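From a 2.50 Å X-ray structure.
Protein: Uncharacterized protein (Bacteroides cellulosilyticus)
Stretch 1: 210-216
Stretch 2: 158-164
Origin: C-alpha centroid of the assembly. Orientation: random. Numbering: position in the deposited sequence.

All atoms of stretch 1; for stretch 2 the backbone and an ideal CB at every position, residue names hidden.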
# COMPACT_ATOMS: atom_id res chain seq x y z
N GLU A 210 23.62 9.83 8.28
CA GLU A 210 22.84 10.99 8.72
C GLU A 210 21.54 10.56 9.40
O GLU A 210 21.23 11.03 10.50
CB GLU A 210 22.52 11.88 7.51
CG GLU A 210 21.82 13.20 7.82
CD GLU A 210 22.66 14.18 8.63
OE1 GLU A 210 23.89 14.01 8.72
OE2 GLU A 210 22.07 15.15 9.17
N MET A 211 20.80 9.67 8.74
CA MET A 211 19.54 9.16 9.27
C MET A 211 19.75 8.17 10.41
O MET A 211 19.02 8.21 11.40
CB MET A 211 18.73 8.48 8.16
CG MET A 211 18.27 9.43 7.07
SD MET A 211 17.07 10.61 7.71
CE MET A 211 17.02 11.81 6.38
N GLY A 212 20.75 7.30 10.26
CA GLY A 212 21.03 6.28 11.26
C GLY A 212 19.95 5.22 11.23
O GLY A 212 19.59 4.72 10.15
N ASN A 213 19.41 4.89 12.41
CA ASN A 213 18.32 3.91 12.54
C ASN A 213 16.93 4.55 12.51
O ASN A 213 15.93 3.90 12.83
CB ASN A 213 18.53 3.05 13.79
CG ASN A 213 19.73 2.13 13.66
OD1 ASN A 213 20.59 2.31 12.78
ND2 ASN A 213 19.81 1.12 14.53
N ARG A 214 16.85 5.82 12.10
CA ARG A 214 15.59 6.44 11.71
C ARG A 214 15.08 5.84 10.38
O ARG A 214 13.88 5.86 10.12
CB ARG A 214 15.75 7.96 11.57
CG ARG A 214 16.19 8.67 12.85
CD ARG A 214 16.44 10.15 12.59
NE ARG A 214 15.19 10.90 12.44
CZ ARG A 214 15.08 12.14 11.96
NH1 ARG A 214 16.16 12.82 11.57
NH2 ARG A 214 13.88 12.70 11.86
N VAL A 215 16.02 5.35 9.56
CA VAL A 215 15.72 4.64 8.32
C VAL A 215 16.55 3.35 8.28
O VAL A 215 17.76 3.40 8.06
CB VAL A 215 16.04 5.51 7.08
CG1 VAL A 215 15.72 4.77 5.79
CG2 VAL A 215 15.27 6.83 7.15
N THR A 216 15.90 2.21 8.48
CA THR A 216 16.56 0.89 8.51
C THR A 216 16.43 0.09 7.20
O THR A 216 17.01 -0.99 7.09
CB THR A 216 16.03 0.03 9.68
OG1 THR A 216 14.60 0.03 9.67
CG2 THR A 216 16.51 0.58 11.00
N UNK A 158 9.72 13.92 5.40
CA UNK A 158 9.22 12.53 5.30
C UNK A 158 9.48 11.72 6.57
O UNK A 158 8.56 11.09 7.10
CB UNK A 158 9.87 11.82 4.11
N UNK A 159 10.72 11.75 7.05
CA UNK A 159 11.14 10.91 8.18
C UNK A 159 10.52 11.36 9.51
O UNK A 159 10.08 10.51 10.29
CB UNK A 159 12.67 10.92 8.30
N UNK A 160 10.48 12.66 9.77
CA UNK A 160 9.88 13.17 11.02
C UNK A 160 8.36 12.93 11.05
O UNK A 160 7.82 12.54 12.09
CB UNK A 160 10.17 14.66 11.18
N UNK A 161 7.70 13.16 9.92
CA UNK A 161 6.26 12.88 9.78
C UNK A 161 5.94 11.39 9.94
O UNK A 161 4.88 11.04 10.47
CB UNK A 161 5.76 13.37 8.42
N UNK A 162 6.84 10.52 9.48
CA UNK A 162 6.70 9.07 9.68
C UNK A 162 6.80 8.68 11.15
O UNK A 162 6.09 7.80 11.62
CB UNK A 162 7.77 8.32 8.88
N UNK A 163 7.70 9.34 11.88
CA UNK A 163 7.94 9.05 13.30
C UNK A 163 6.79 9.48 14.21
O UNK A 163 6.52 8.81 15.21
CB UNK A 163 9.23 9.74 13.76
N UNK A 164 6.11 10.58 13.87
CA UNK A 164 4.93 11.02 14.63
C UNK A 164 3.76 10.04 14.53
O UNK A 164 3.02 9.88 15.49
CB UNK A 164 4.48 12.40 14.14

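The backbone of stretch 2 is helical throughout, so successive CB atoms turn by about 100° per residue and only some of them can meet stretch 1, which leaves a helix at M211, turns at G212 with positive phi, and continues as a loop.

Position 158 has helical angles and a CB with nothing of stretch 1 within 5.5 Å. Stretch 1 sets no preference here; any residue that tolerates a helix would do. The deposited residue is F158, whose side chain stays well clear of this contact.

Position 159 is the centre of the interface. Its CA-to-CB bond points toward stretch 1, and its ideal CB lies 4.2 Å from R214 NH2, 4.5 Å from M211 SD and 5.0 Å from V215 CG2. The surroundings are therefore mostly apolar, with a flat guanidinium on one side, and there is limited depth for a long chain. A compact aliphatic side chain suits best: valine, isoleucine or perhaps alanine. The residue is V159, with chi1 in the t well. V159 CG2 makes the closer approach to M211 SD and V215 CG2, 3.9 Å in each case, while V159 CG1 lies over one face of the R214 guanidinium, 3.6 Å from R214 NH2. The face of a guanidinium is poorly hydrated and accepts an apolar neighbour readily, leaving the N-H groups in its plane free to seek acceptors.

At position 160 the CA-to-CB bond points sideways, and the ideal CB lies 4.3 Å from R214 NH2. It is near the arginine without aiming at it, so a small residue such as alanine, serine or threonine fits, and an acidic one would be plausible beside the positive charge. S160 is found. S160 touches R214 only lightly, S160 CB being 4.2 Å from R214 NH2, and its hydroxyl bonds to a residue flanking the stretches.

Positions 161 and 162 are out of reach of stretch 1, with nothing of it within 5.5 Å of either ideal CB, and helix-compatible residues of many kinds would serve. The first is A161, a good helix former. The second is S162, whose OG donates to F158 O at 2.7 Å, a common way for a helical serine to satisfy its hydroxyl by folding back on the preceding turn.

Position 163 comes one helical turn after 159, and its CA-to-CB bond again points toward stretch 1. No atom there lies within 5.5 Å of the ideal CB, so a short side chain would fall short of the arginine's NE and NH2, whose N-H groups need acceptors. A longer chain ending in an acceptor is favoured: glutamate above all for its charge, with glutamine possible. The residue is E163. With chi2 near t, it reaches the edge of the guanidinium and forms a two-pronged salt bridge: R214 NE donates to E163 OE1 at 3.1 Å, and R214 NH2 to E163 OE2 at 3.1 Å, both nearly linear.

Position 164 is out of reach, and a polar or charged residue is as acceptable as any. K164 extends its chain without touching stretch 1.

Stretch 2, residues 158-164: FVSASEK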
# COMPACT_ATOMS: atom_id res chain seq x y z
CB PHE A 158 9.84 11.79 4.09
CG PHE A 158 8.98 11.81 2.85
CD1 PHE A 158 9.37 12.52 1.71
CD2 PHE A 158 7.78 11.11 2.82
CE1 PHE A 158 8.58 12.53 0.58
CE2 PHE A 158 6.98 11.12 1.68
CZ PHE A 158 7.38 11.83 0.56
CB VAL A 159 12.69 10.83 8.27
CG1 VAL A 159 13.13 10.07 9.52
CG2 VAL A 159 13.25 10.15 7.03
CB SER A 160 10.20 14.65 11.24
OG SER A 160 9.44 15.49 10.39
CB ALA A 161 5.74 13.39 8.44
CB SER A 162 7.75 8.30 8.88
OG SER A 162 7.71 8.60 7.49
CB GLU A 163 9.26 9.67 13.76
CG GLU A 163 10.47 8.94 13.20
CD GLU A 163 11.77 9.73 13.28
OE1 GLU A 163 12.84 9.08 13.36
OE2 GLU A 163 11.74 10.98 13.24
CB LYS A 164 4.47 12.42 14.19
CG LYS A 164 5.45 13.52 14.58
CD LYS A 164 4.80 14.89 14.60
CE LYS A 164 5.77 15.94 15.14
NZ LYS A 164 5.11 17.27 15.33
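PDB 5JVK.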